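Local coordinates for protein citryl-spermidine/3,4-dihydroxybenzoyl-citryl-spermidine:spermidine ligase (Bacillus anthracis, PDB 3TO3) that catalyses the ATP-dependent condensation of spermidine with citryl-spermidine intermediates in the biosynthesis of the siderophore petrobactin, at residues Asp212-Ser217 against Lys348-Val353; Arg343-Lys348 against His375-Glu380; Ile369-Val374 against Leu457-Glu462. All blocks are in the same frame, centred on the assembly; numbering follows the deposited sequence.

Contact 1 (Asp212-Ser217 against Lys348-Val353)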
loop_
_atom_site.group_PDB
_atom_site.type_symbol
_atom_site.label_atom_id
_atom_site.label_comp_id
_atom_site.label_asym_id
_atom_site.label_seq_id
_atom_site.Cartn_x
_atom_site.Cartn_y
_atom_site.Cartn_z
ATOM N N ASP B 212 -21.461 28.573 7.423
ATOM C CA ASP B 212 -22.785 28.308 8.033
ATOM C C ASP B 212 -23.871 28.308 6.954
ATOM O O ASP B 212 -24.813 27.520 6.995
ATOM C CB ASP B 212 -23.189 29.373 9.079
ATOM C CG ASP B 212 -22.531 29.185 10.451
ATOM O OD1 ASP B 212 -22.571 30.171 11.238
ATOM O OD2 ASP B 212 -22.004 28.088 10.762
ATOM N N LYS B 213 -23.739 29.230 6.009
ATOM C CA LYS B 213 -24.736 29.453 4.956
ATOM C C LYS B 213 -24.706 28.292 3.975
ATOM O O LYS B 213 -25.742 27.804 3.537
ATOM C CB LYS B 213 -24.427 30.777 4.225
ATOM C CG LYS B 213 -25.586 31.449 3.548
ATOM C CD LYS B 213 -25.123 32.687 2.776
ATOM C CE LYS B 213 -24.790 33.868 3.708
ATOM N NZ LYS B 213 -24.047 34.975 3.015
ATOM N N ILE B 214 -23.503 27.833 3.668
ATOM C CA ILE B 214 -23.287 26.750 2.713
ATOM C C ILE B 214 -23.749 25.372 3.204
ATOM O O ILE B 214 -24.235 24.577 2.419
ATOM C CB ILE B 214 -21.812 26.691 2.281
ATOM C CG1 ILE B 214 -21.723 26.778 0.772
ATOM C CG2 ILE B 214 -21.148 25.405 2.752
ATOM C CD1 ILE B 214 -21.767 25.422 0.105
ATOM N N LEU B 215 -23.612 25.094 4.492
ATOM C CA LEU B 215 -24.244 23.913 5.092
ATOM C C LEU B 215 -25.771 23.910 4.996
ATOM O O LEU B 215 -26.388 22.854 4.890
ATOM C CB LEU B 215 -23.919 23.825 6.576
ATOM C CG LEU B 215 -22.627 23.203 7.044
ATOM C CD1 LEU B 215 -22.847 22.837 8.487
ATOM C CD2 LEU B 215 -22.297 21.981 6.219
ATOM N N LYS B 216 -26.389 25.081 5.090
ATOM C CA LYS B 216 -27.832 25.134 4.946
ATOM C C LYS B 216 -28.176 24.416 3.653
ATOM O O LYS B 216 -28.883 23.409 3.672
ATOM C CB LYS B 216 -28.322 26.577 4.876
ATOM C CG LYS B 216 -28.412 27.289 6.221
ATOM C CD LYS B 216 -29.630 26.851 7.030
ATOM C CE LYS B 216 -30.034 27.901 8.083
ATOM N NZ LYS B 216 -31.258 27.524 8.874
ATOM N N SER B 217 -27.598 24.891 2.549
ATOM C CA SER B 217 -27.926 24.415 1.209
ATOM C C SER B 217 -27.452 22.998 0.946
ATOM O O SER B 217 -28.143 22.204 0.333
ATOM C CB SER B 217 -27.258 25.320 0.180
ATOM O OG SER B 217 -27.129 26.641 0.668
ATOM N N LYS B 348 -14.728 30.279 -7.752
ATOM C CA LYS B 348 -14.236 30.625 -6.438
ATOM C C LYS B 348 -14.275 29.389 -5.556
ATOM O O LYS B 348 -15.274 28.665 -5.569
ATOM C CB LYS B 348 -15.060 31.758 -5.818
ATOM C CG LYS B 348 -14.920 33.116 -6.512
ATOM C CD LYS B 348 -15.732 34.198 -5.758
ATOM C CE LYS B 348 -16.137 35.398 -6.656
ATOM N NZ LYS B 348 -17.324 35.181 -7.561
ATOM N N GLU B 349 -13.209 29.165 -4.784
ATOM C CA GLU B 349 -13.264 28.132 -3.781
ATOM C C GLU B 349 -13.750 28.940 -2.588
ATOM O O GLU B 349 -12.963 29.524 -1.861
ATOM C CB GLU B 349 -11.804 27.635 -3.582
ATOM C CG GLU B 349 -11.297 26.791 -4.813
ATOM C CD GLU B 349 -9.780 26.766 -5.059
ATOM O OE1 GLU B 349 -8.951 27.150 -4.210
ATOM O OE2 GLU B 349 -9.394 26.344 -6.153
ATOM N N PHE B 350 -15.053 28.875 -2.324
ATOM C CA PHE B 350 -15.643 29.899 -1.479
ATOM C C PHE B 350 -15.855 29.434 -0.042
ATOM O O PHE B 350 -16.234 30.211 0.842
ATOM C CB PHE B 350 -16.944 30.456 -2.103
ATOM C CG PHE B 350 -18.010 29.426 -2.275
ATOM C CD1 PHE B 350 -18.100 28.697 -3.454
ATOM C CD2 PHE B 350 -18.895 29.150 -1.250
ATOM C CE1 PHE B 350 -19.051 27.731 -3.617
ATOM C CE2 PHE B 350 -19.853 28.173 -1.404
ATOM C CZ PHE B 350 -19.937 27.460 -2.600
ATOM N N SER B 351 -15.588 28.163 0.195
ATOM C CA SER B 351 -15.734 27.630 1.532
ATOM C C SER B 351 -14.846 26.405 1.714
ATOM O O SER B 351 -14.515 25.722 0.733
ATOM C CB SER B 351 -17.192 27.297 1.759
ATOM O OG SER B 351 -17.422 27.014 3.105
ATOM N N SER B 352 -14.439 26.127 2.949
ATOM C CA SER B 352 -13.585 24.967 3.181
ATOM C C SER B 352 -13.692 24.556 4.623
ATOM O O SER B 352 -14.062 25.351 5.438
ATOM C CB SER B 352 -12.132 25.281 2.855
ATOM O OG SER B 352 -11.614 26.137 3.841
ATOM N N VAL B 353 -13.403 23.299 4.919
ATOM C CA VAL B 353 -13.485 22.807 6.279
ATOM C C VAL B 353 -12.583 21.600 6.370
ATOM O O VAL B 353 -12.367 20.923 5.370
ATOM C CB VAL B 353 -14.918 22.390 6.625
ATOM C CG1 VAL B 353 -15.321 21.170 5.805
ATOM C CG2 VAL B 353 -15.054 22.133 8.123
#

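Contact 2 (Arg343-Lys348 against His375-Glu380)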
loop_
_atom_site.group_PDB
_atom_site.type_symbol
_atom_site.label_atom_id
_atom_site.label_comp_id
_atom_site.label_asym_id
_atom_site.label_seq_id
_atom_site.Cartn_x
_atom_site.Cartn_y
_atom_site.Cartn_z
ATOM N N ARG B 343 -13.401 39.334 -19.501
ATOM C CA ARG B 343 -14.541 38.683 -18.865
ATOM C C ARG B 343 -14.135 37.314 -18.317
ATOM O O ARG B 343 -14.912 36.361 -18.333
ATOM C CB ARG B 343 -15.716 38.578 -19.843
ATOM C CG ARG B 343 -16.227 39.936 -20.342
ATOM C CD ARG B 343 -17.002 39.801 -21.637
ATOM N NE ARG B 343 -17.911 38.662 -21.629
ATOM C CZ ARG B 343 -18.164 37.908 -22.693
ATOM N NH1 ARG B 343 -17.573 38.170 -23.856
ATOM N NH2 ARG B 343 -19.012 36.896 -22.598
ATOM N N VAL B 344 -12.903 37.248 -17.825
ATOM C CA VAL B 344 -12.386 36.079 -17.155
ATOM C C VAL B 344 -13.300 35.597 -16.031
ATOM O O VAL B 344 -13.825 36.397 -15.273
ATOM C CB VAL B 344 -11.034 36.424 -16.526
ATOM C CG1 VAL B 344 -10.505 35.241 -15.742
ATOM C CG2 VAL B 344 -10.058 36.837 -17.616
ATOM N N ILE B 345 -13.496 34.282 -15.938
ATOM C CA ILE B 345 -14.264 33.675 -14.854
ATOM C C ILE B 345 -13.279 33.057 -13.874
ATOM O O ILE B 345 -12.376 32.362 -14.301
ATOM C CB ILE B 345 -15.127 32.536 -15.380
ATOM C CG1 ILE B 345 -16.107 33.046 -16.420
ATOM C CG2 ILE B 345 -15.843 31.797 -14.240
ATOM C CD1 ILE B 345 -16.592 31.931 -17.321
ATOM N N LEU B 346 -13.414 33.333 -12.577
ATOM C CA LEU B 346 -12.621 32.606 -11.572
ATOM C C LEU B 346 -13.563 31.733 -10.757
ATOM O O LEU B 346 -14.416 32.267 -10.071
ATOM C CB LEU B 346 -11.894 33.576 -10.646
ATOM C CG LEU B 346 -10.903 34.525 -11.312
ATOM C CD1 LEU B 346 -10.233 35.332 -10.246
ATOM C CD2 LEU B 346 -9.874 33.794 -12.105
ATOM N N LEU B 347 -13.455 30.408 -10.827
ATOM C CA LEU B 347 -14.426 29.617 -10.064
ATOM C C LEU B 347 -13.931 29.664 -8.616
ATOM O O LEU B 347 -12.870 29.119 -8.276
ATOM C CB LEU B 347 -14.474 28.170 -10.563
ATOM C CG LEU B 347 -14.829 28.014 -12.034
ATOM C CD1 LEU B 347 -14.722 26.573 -12.450
ATOM C CD2 LEU B 347 -16.259 28.579 -12.302
ATOM N N LYS B 348 -14.728 30.279 -7.752
ATOM C CA LYS B 348 -14.236 30.625 -6.438
ATOM C C LYS B 348 -14.275 29.389 -5.556
ATOM O O LYS B 348 -15.274 28.665 -5.569
ATOM C CB LYS B 348 -15.060 31.758 -5.818
ATOM C CG LYS B 348 -14.920 33.116 -6.512
ATOM C CD LYS B 348 -15.732 34.198 -5.758
ATOM C CE LYS B 348 -16.137 35.398 -6.656
ATOM N NZ LYS B 348 -17.324 35.181 -7.561
ATOM N N HIS B 375 -21.434 26.246 -14.346
ATOM C CA HIS B 375 -22.781 26.554 -14.860
ATOM C C HIS B 375 -23.407 27.836 -14.333
ATOM O O HIS B 375 -24.296 28.389 -14.964
ATOM C CB HIS B 375 -23.728 25.375 -14.664
ATOM C CG HIS B 375 -23.282 24.152 -15.390
ATOM N ND1 HIS B 375 -23.386 24.027 -16.756
ATOM C CD2 HIS B 375 -22.675 23.026 -14.949
ATOM C CE1 HIS B 375 -22.886 22.862 -17.126
ATOM N NE2 HIS B 375 -22.445 22.238 -16.047
ATOM N N HIS B 376 -22.944 28.279 -13.170
ATOM C CA HIS B 376 -23.285 29.576 -12.606
ATOM C C HIS B 376 -22.971 30.661 -13.639
ATOM O O HIS B 376 -23.739 31.598 -13.821
ATOM C CB HIS B 376 -22.464 29.771 -11.320
ATOM C CG HIS B 376 -22.709 31.063 -10.599
ATOM N ND1 HIS B 376 -22.627 32.293 -11.214
ATOM C CD2 HIS B 376 -22.981 31.313 -9.294
ATOM C CE1 HIS B 376 -22.872 33.244 -10.326
ATOM N NE2 HIS B 376 -23.088 32.675 -9.153
ATOM N N TYR B 377 -21.836 30.520 -14.319
ATOM C CA TYR B 377 -21.349 31.525 -15.276
ATOM C C TYR B 377 -21.730 31.439 -16.760
ATOM O O TYR B 377 -21.581 32.421 -17.485
ATOM C CB TYR B 377 -19.823 31.574 -15.217
ATOM C CG TYR B 377 -19.270 32.088 -13.917
ATOM C CD1 TYR B 377 -19.230 33.454 -13.650
ATOM C CD2 TYR B 377 -18.766 31.208 -12.957
ATOM C CE1 TYR B 377 -18.708 33.932 -12.456
ATOM C CE2 TYR B 377 -18.234 31.673 -11.758
ATOM C CZ TYR B 377 -18.202 33.039 -11.507
ATOM O OH TYR B 377 -17.673 33.509 -10.313
ATOM N N LEU B 378 -22.213 30.297 -17.228
ATOM C CA LEU B 378 -22.316 30.109 -18.674
ATOM C C LEU B 378 -23.536 30.797 -19.228
ATOM O O LEU B 378 -24.625 30.591 -18.736
ATOM C CB LEU B 378 -22.367 28.630 -19.041
ATOM C CG LEU B 378 -21.077 27.824 -18.847
ATOM C CD1 LEU B 378 -21.304 26.383 -19.306
ATOM C CD2 LEU B 378 -19.859 28.443 -19.566
ATOM N N GLY B 379 -23.351 31.602 -20.268
ATOM C CA GLY B 379 -24.465 32.255 -20.930
ATOM C C GLY B 379 -25.349 31.265 -21.668
ATOM O O GLY B 379 -25.050 30.072 -21.719
ATOM N N GLU B 380 -26.427 31.757 -22.273
ATOM C CA GLU B 380 -27.438 30.857 -22.818
ATOM C C GLU B 380 -26.975 30.049 -24.033
ATOM O O GLU B 380 -27.355 28.889 -24.185
ATOM C CB GLU B 380 -28.751 31.587 -23.107
ATOM C CG GLU B 380 -29.904 30.636 -23.380
ATOM C CD GLU B 380 -31.265 31.309 -23.274
ATOM O OE1 GLU B 380 -32.010 30.992 -22.319
ATOM O OE2 GLU B 380 -31.596 32.147 -24.146
#

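Contact 3 (Ile369-Val374 against Leu457-Glu462). With ATP (adenosine-5'-triphosphate), chain E.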
loop_
_atom_site.group_PDB
_atom_site.type_symbol
_atom_site.label_atom_id
_atom_site.label_comp_id
_atom_site.label_asym_id
_atom_site.label_seq_id
_atom_site.Cartn_x
_atom_site.Cartn_y
_atom_site.Cartn_z
ATOM N N ILE B 369 -13.003 21.312 0.183
ATOM C CA ILE B 369 -13.158 22.658 -0.362
ATOM C C ILE B 369 -14.319 22.687 -1.348
ATOM O O ILE B 369 -14.405 21.838 -2.228
ATOM C CB ILE B 369 -11.910 23.125 -1.110
ATOM C CG1 ILE B 369 -10.739 23.300 -0.159
ATOM C CG2 ILE B 369 -12.201 24.437 -1.860
ATOM C CD1 ILE B 369 -9.361 23.183 -0.835
ATOM N N TRP B 370 -15.213 23.660 -1.210
ATOM C CA TRP B 370 -16.344 23.786 -2.134
ATOM C C TRP B 370 -15.980 24.790 -3.194
ATOM O O TRP B 370 -15.312 25.764 -2.905
ATOM C CB TRP B 370 -17.601 24.247 -1.426
ATOM C CG TRP B 370 -18.318 23.213 -0.649
ATOM C CD1 TRP B 370 -19.305 22.408 -1.109
ATOM C CD2 TRP B 370 -18.153 22.885 0.750
ATOM N NE1 TRP B 370 -19.780 21.605 -0.100
ATOM C CE2 TRP B 370 -19.077 21.861 1.049
ATOM C CE3 TRP B 370 -17.315 23.353 1.770
ATOM C CZ2 TRP B 370 -19.186 21.278 2.334
ATOM C CZ3 TRP B 370 -17.432 22.783 3.049
ATOM C CH2 TRP B 370 -18.361 21.747 3.310
ATOM N N ARG B 371 -16.406 24.556 -4.432
ATOM C CA ARG B 371 -16.064 25.473 -5.518
ATOM C C ARG B 371 -17.283 25.792 -6.395
ATOM O O ARG B 371 -18.145 24.924 -6.587
ATOM C CB ARG B 371 -14.900 24.900 -6.330
ATOM C CG ARG B 371 -14.864 25.324 -7.758
ATOM C CD ARG B 371 -13.461 25.189 -8.342
ATOM N NE ARG B 371 -13.013 23.818 -8.488
ATOM C CZ ARG B 371 -11.766 23.415 -8.248
ATOM N NH1 ARG B 371 -10.848 24.272 -7.839
ATOM N NH2 ARG B 371 -11.433 22.148 -8.418
ATOM N N GLU B 372 -17.371 27.031 -6.898
ATOM C CA GLU B 372 -18.507 27.444 -7.742
ATOM C C GLU B 372 -18.619 26.563 -8.977
ATOM O O GLU B 372 -17.616 26.284 -9.638
ATOM C CB GLU B 372 -18.353 28.889 -8.245
ATOM C CG GLU B 372 -18.444 29.965 -7.210
ATOM C CD GLU B 372 -18.276 31.356 -7.826
ATOM O OE1 GLU B 372 -17.303 31.551 -8.619
ATOM O OE2 GLU B 372 -19.124 32.245 -7.519
ATOM N N SER B 373 -19.833 26.155 -9.309
ATOM C CA SER B 373 -20.096 25.432 -10.561
ATOM C C SER B 373 -19.874 26.350 -11.737
ATOM O O SER B 373 -20.341 27.481 -11.717
ATOM C CB SER B 373 -21.562 25.001 -10.609
ATOM O OG SER B 373 -21.809 24.261 -11.790
ATOM N N VAL B 374 -19.196 25.878 -12.771
ATOM C CA VAL B 374 -19.042 26.679 -13.987
ATOM C C VAL B 374 -20.406 27.039 -14.621
ATOM O O VAL B 374 -20.528 28.039 -15.335
ATOM C CB VAL B 374 -18.179 25.961 -15.038
ATOM C CG1 VAL B 374 -19.002 24.913 -15.764
ATOM C CG2 VAL B 374 -17.637 26.952 -16.024
ATOM N N LEU B 457 -10.950 29.918 -14.779
ATOM C CA LEU B 457 -9.764 29.382 -14.111
ATOM C C LEU B 457 -10.173 28.770 -12.797
ATOM O O LEU B 457 -11.143 29.209 -12.170
ATOM C CB LEU B 457 -8.721 30.475 -13.896
ATOM C CG LEU B 457 -8.332 31.218 -15.177
ATOM C CD1 LEU B 457 -7.892 32.623 -14.858
ATOM C CD2 LEU B 457 -7.251 30.450 -15.918
ATOM N N LYS B 458 -9.469 27.725 -12.399
ATOM C CA LYS B 458 -9.784 27.041 -11.150
ATOM C C LYS B 458 -8.506 26.510 -10.518
ATOM O O LYS B 458 -7.432 26.630 -11.119
ATOM C CB LYS B 458 -10.792 25.908 -11.372
ATOM C CG LYS B 458 -10.393 24.850 -12.431
ATOM C CD LYS B 458 -11.510 23.782 -12.489
ATOM C CE LYS B 458 -11.138 22.551 -13.358
ATOM N NZ LYS B 458 -10.035 21.732 -12.743
ATOM N N ASP B 459 -8.661 25.897 -9.337
ATOM C CA ASP B 459 -7.571 25.387 -8.507
ATOM C C ASP B 459 -6.498 26.416 -8.136
ATOM O O ASP B 459 -5.371 26.347 -8.632
ATOM C CB ASP B 459 -6.931 24.145 -9.143
ATOM C CG ASP B 459 -7.798 22.903 -8.999
ATOM O OD1 ASP B 459 -8.435 22.730 -7.935
ATOM O OD2 ASP B 459 -7.858 22.102 -9.958
ATOM N N PHE B 460 -6.883 27.393 -7.318
ATOM C CA PHE B 460 -6.002 28.416 -6.705
ATOM C C PHE B 460 -5.280 28.014 -5.415
ATOM O O PHE B 460 -4.163 28.442 -5.144
ATOM C CB PHE B 460 -6.817 29.695 -6.464
ATOM C CG PHE B 460 -7.703 30.027 -7.620
ATOM C CD1 PHE B 460 -7.170 30.076 -8.897
ATOM C CD2 PHE B 460 -9.072 30.197 -7.451
ATOM C CE1 PHE B 460 -7.986 30.366 -9.987
ATOM C CE2 PHE B 460 -9.893 30.463 -8.537
ATOM C CZ PHE B 460 -9.356 30.546 -9.805
ATOM N N HIS B 461 -5.945 27.212 -4.602
ATOM C CA HIS B 461 -5.508 27.055 -3.249
ATOM C C HIS B 461 -4.088 26.480 -3.147
ATOM O O HIS B 461 -3.319 26.875 -2.267
ATOM C CB HIS B 461 -6.525 26.226 -2.463
ATOM C CG HIS B 461 -6.523 24.781 -2.827
ATOM N ND1 HIS B 461 -7.173 24.293 -3.942
ATOM C CD2 HIS B 461 -5.929 23.717 -2.240
ATOM C CE1 HIS B 461 -6.991 22.988 -4.021
ATOM N NE2 HIS B 461 -6.233 22.614 -3.002
ATOM N N GLU B 462 -3.774 25.486 -3.966
ATOM C CA GLU B 462 -2.415 24.922 -3.993
ATOM C C GLU B 462 -1.368 25.625 -4.871
ATOM O O GLU B 462 -0.237 25.835 -4.433
ATOM C CB GLU B 462 -2.465 23.435 -4.346
ATOM C CG GLU B 462 -3.298 23.124 -5.596
ATOM C CD GLU B 462 -3.553 21.632 -5.778
ATOM O OE1 GLU B 462 -3.069 20.833 -4.936
ATOM O OE2 GLU B 462 -4.238 21.265 -6.766
HETATM P PB ATP E . -6.868 18.673 -8.629
HETATM O O1B ATP E . -7.619 17.674 -7.785
HETATM O O2B ATP E . -5.883 19.420 -7.769
HETATM O O3B ATP E . -7.888 19.657 -9.311
HETATM P PA ATP E . -4.996 16.916 -9.520
HETATM O O1A ATP E . -5.232 16.282 -8.164
HETATM O O2A ATP E . -3.633 17.590 -9.625
HETATM O O3A ATP E . -6.103 17.971 -9.797
HETATM O "O5'" ATP E . -5.101 15.769 -10.589
HETATM C "C5'" ATP E . -5.544 16.030 -11.868
HETATM C "C4'" ATP E . -5.247 15.055 -12.861
HETATM O "O4'" ATP E . -5.344 15.662 -14.194
HETATM C "C3'" ATP E . -3.850 14.581 -12.727
HETATM O "O3'" ATP E . -3.832 13.222 -12.516
HETATM C "C2'" ATP E . -3.206 14.931 -14.005
HETATM O "O2'" ATP E . -2.311 13.971 -14.380
HETATM C "C1'" ATP E . -4.368 14.996 -14.936
HETATM N N9 ATP E . -4.117 15.630 -16.203
HETATM C C8 ATP E . -4.425 15.083 -17.392
HETATM N N7 ATP E . -4.057 15.946 -18.349
HETATM C C5 ATP E . -3.521 17.048 -17.778
HETATM C C6 ATP E . -2.989 18.238 -18.296
HETATM N N6 ATP E . -2.950 18.435 -19.719
HETATM N N1 ATP E . -2.520 19.176 -17.442
HETATM C C2 ATP E . -2.562 18.971 -16.109
HETATM N N3 ATP E . -3.067 17.834 -15.579
HETATM C C4 ATP E . -3.554 16.855 -16.387
HETATM O O HOH W 1 -10.026 20.099 -8.914
HETATM O O HOH W 2 -10.957 27.126 -8.371
#

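Contact 1 (Asp212-Ser217 against Lys348-Val353)
Ile-214 of helix 208-219 leans on Phe-350 and Ser-351 of strand 345-355, a helix-on-sheet contact within the IucA/IucC region of the synthetase. The ethyl arm of Ile-214 does most of the touching, and its side chain crosses that of Phe-350 at about a right angle. Its CD1 lies 3.7 Å from Phe-350 CE2 and 3.8 Å from Phe-350 CZ; the still closer approach modelled for CG1 is too short to be trusted. With chi1 at 62°, Phe-350 CG sits between its own backbone N and carbonyl carbon, and from there the ring extends to the helix although its CB bond does not aim that way. Pro-296 and Glu-372 also touch this ring, and Ile-210, one turn earlier on the same helix, packs against it as well. The strand itself is fixed in the sheet by backbone bonding of Ser-351 with Trp-370 and of Ser-352 with Gly-204. Ser-351 meets the other branch of the isoleucine: its OG, hydrogen-bonded to Asn-207 ND2, stands 4.1 Å from Ile-214 CG2.

Contact 2 (Arg343-Lys348 against His375-Glu380)
Tyr-377 lays its ring across Ile-345 and Leu-347, and apolar packing accounts for most of the contact. Ile-345 CG2 sits over one face in a CH-pi contact, 3.4 Å from the ring centroid and 17° off the normal, shifted toward the CD2-CE2 side. The methyl branch reaches this place because CG2 lies anti to the backbone N, while CG1, beside the backbone N, carries CD1 to 3.9 Å from Tyr-377 CB. Leu-347 CD2 approaches obliquely, 3.7 Å from both Tyr-377 CD2 and Tyr-377 CE2.

The polar contacts gather at the phenol end. Lys-348, its chain bent at the last torsion (chi4 79°), crosses the tyrosine at about a right angle and makes a weak hydrogen bond from NZ to Tyr-377 OH at 3.2 Å. The stronger partner of that hydroxyl is Glu-372 OE1, which also accepts from the backbone N of Lys-348, tying the loop to the strand.

Strand 345-355 here pairs in parallel with strand 451-457, through backbone bonds of Ile-345 and Leu-347 to Leu-457. Leu-346 points away from the tyrosine and packs on helix 315-333, whereas Ile-345 and Leu-347 also touch strand 443-448, so the loop holding Tyr-377 joins the side of the sheet facing away from that helix.

Contact 3 (Ile369-Val374 against Leu457-Glu462)
The ATP and magnesium site is lined here by the loop after strand 451-457, which meets the end of strand 367-371 through an Arg-371 to Asp-459 salt bridge. Both terminal nitrogens of the guanidinium grip one oxygen: Arg-371 NH1 is 2.9 Å from Asp-459 OD1 and NH2 is 3.1 Å from the same atom. The acceptor lies close to the guanidinium plane, but both nitrogens reach it from above the same face of the carboxylate, with the two planes 75° apart. Asp-459 OD2 is 2.5 Å from ATP O3B and pairs with Lys-458 NZ at 3.6 Å, completing a three-residue salt-bridge network. Lys-458 CB lies over one face of the guanidinium. One water bridges Arg-371 NH1 and the backbone N of Asp-459.

Asp-459 shares the magnesium site with Gln-441, whose O bonds Lys-458 NZ, and Asn-442; Glu-462 is an ATP-binding residue. Lys-299 NZ also salt-bridges Asp-459 OD1, and Glu-349 OE2 of strand 345-355 pairs with Arg-371 NH1 and accepts from Phe-460 N.

Farther along the loop a CH-pi contact takes over. His-461, with chi1 at 72°, presents a ring face to Ile-369 CD1, which stands 3.7 Å from the centroid and only 7° off the normal.

Strand 345-355 carries one half of contacts 1 and 2, and its neighbour in the sheet, strand 367-371, supplies half of contact 3. All three contacts are largely buried, but contact 3 lies deepest, its centre about 13 Å from the centre of the chain, against about 20 Å between the same points for contact 2 and about 24 Å for contact 1. Chemistry follows place: contact 1 is apolar where a helix covers the sheet, contact 2 adds a polar fringe to an aromatic core, and contact 3 joins a buried salt-bridge network to a CH-pi contact beside the nucleotide. Acidic residues from the segments of one contact serve the next.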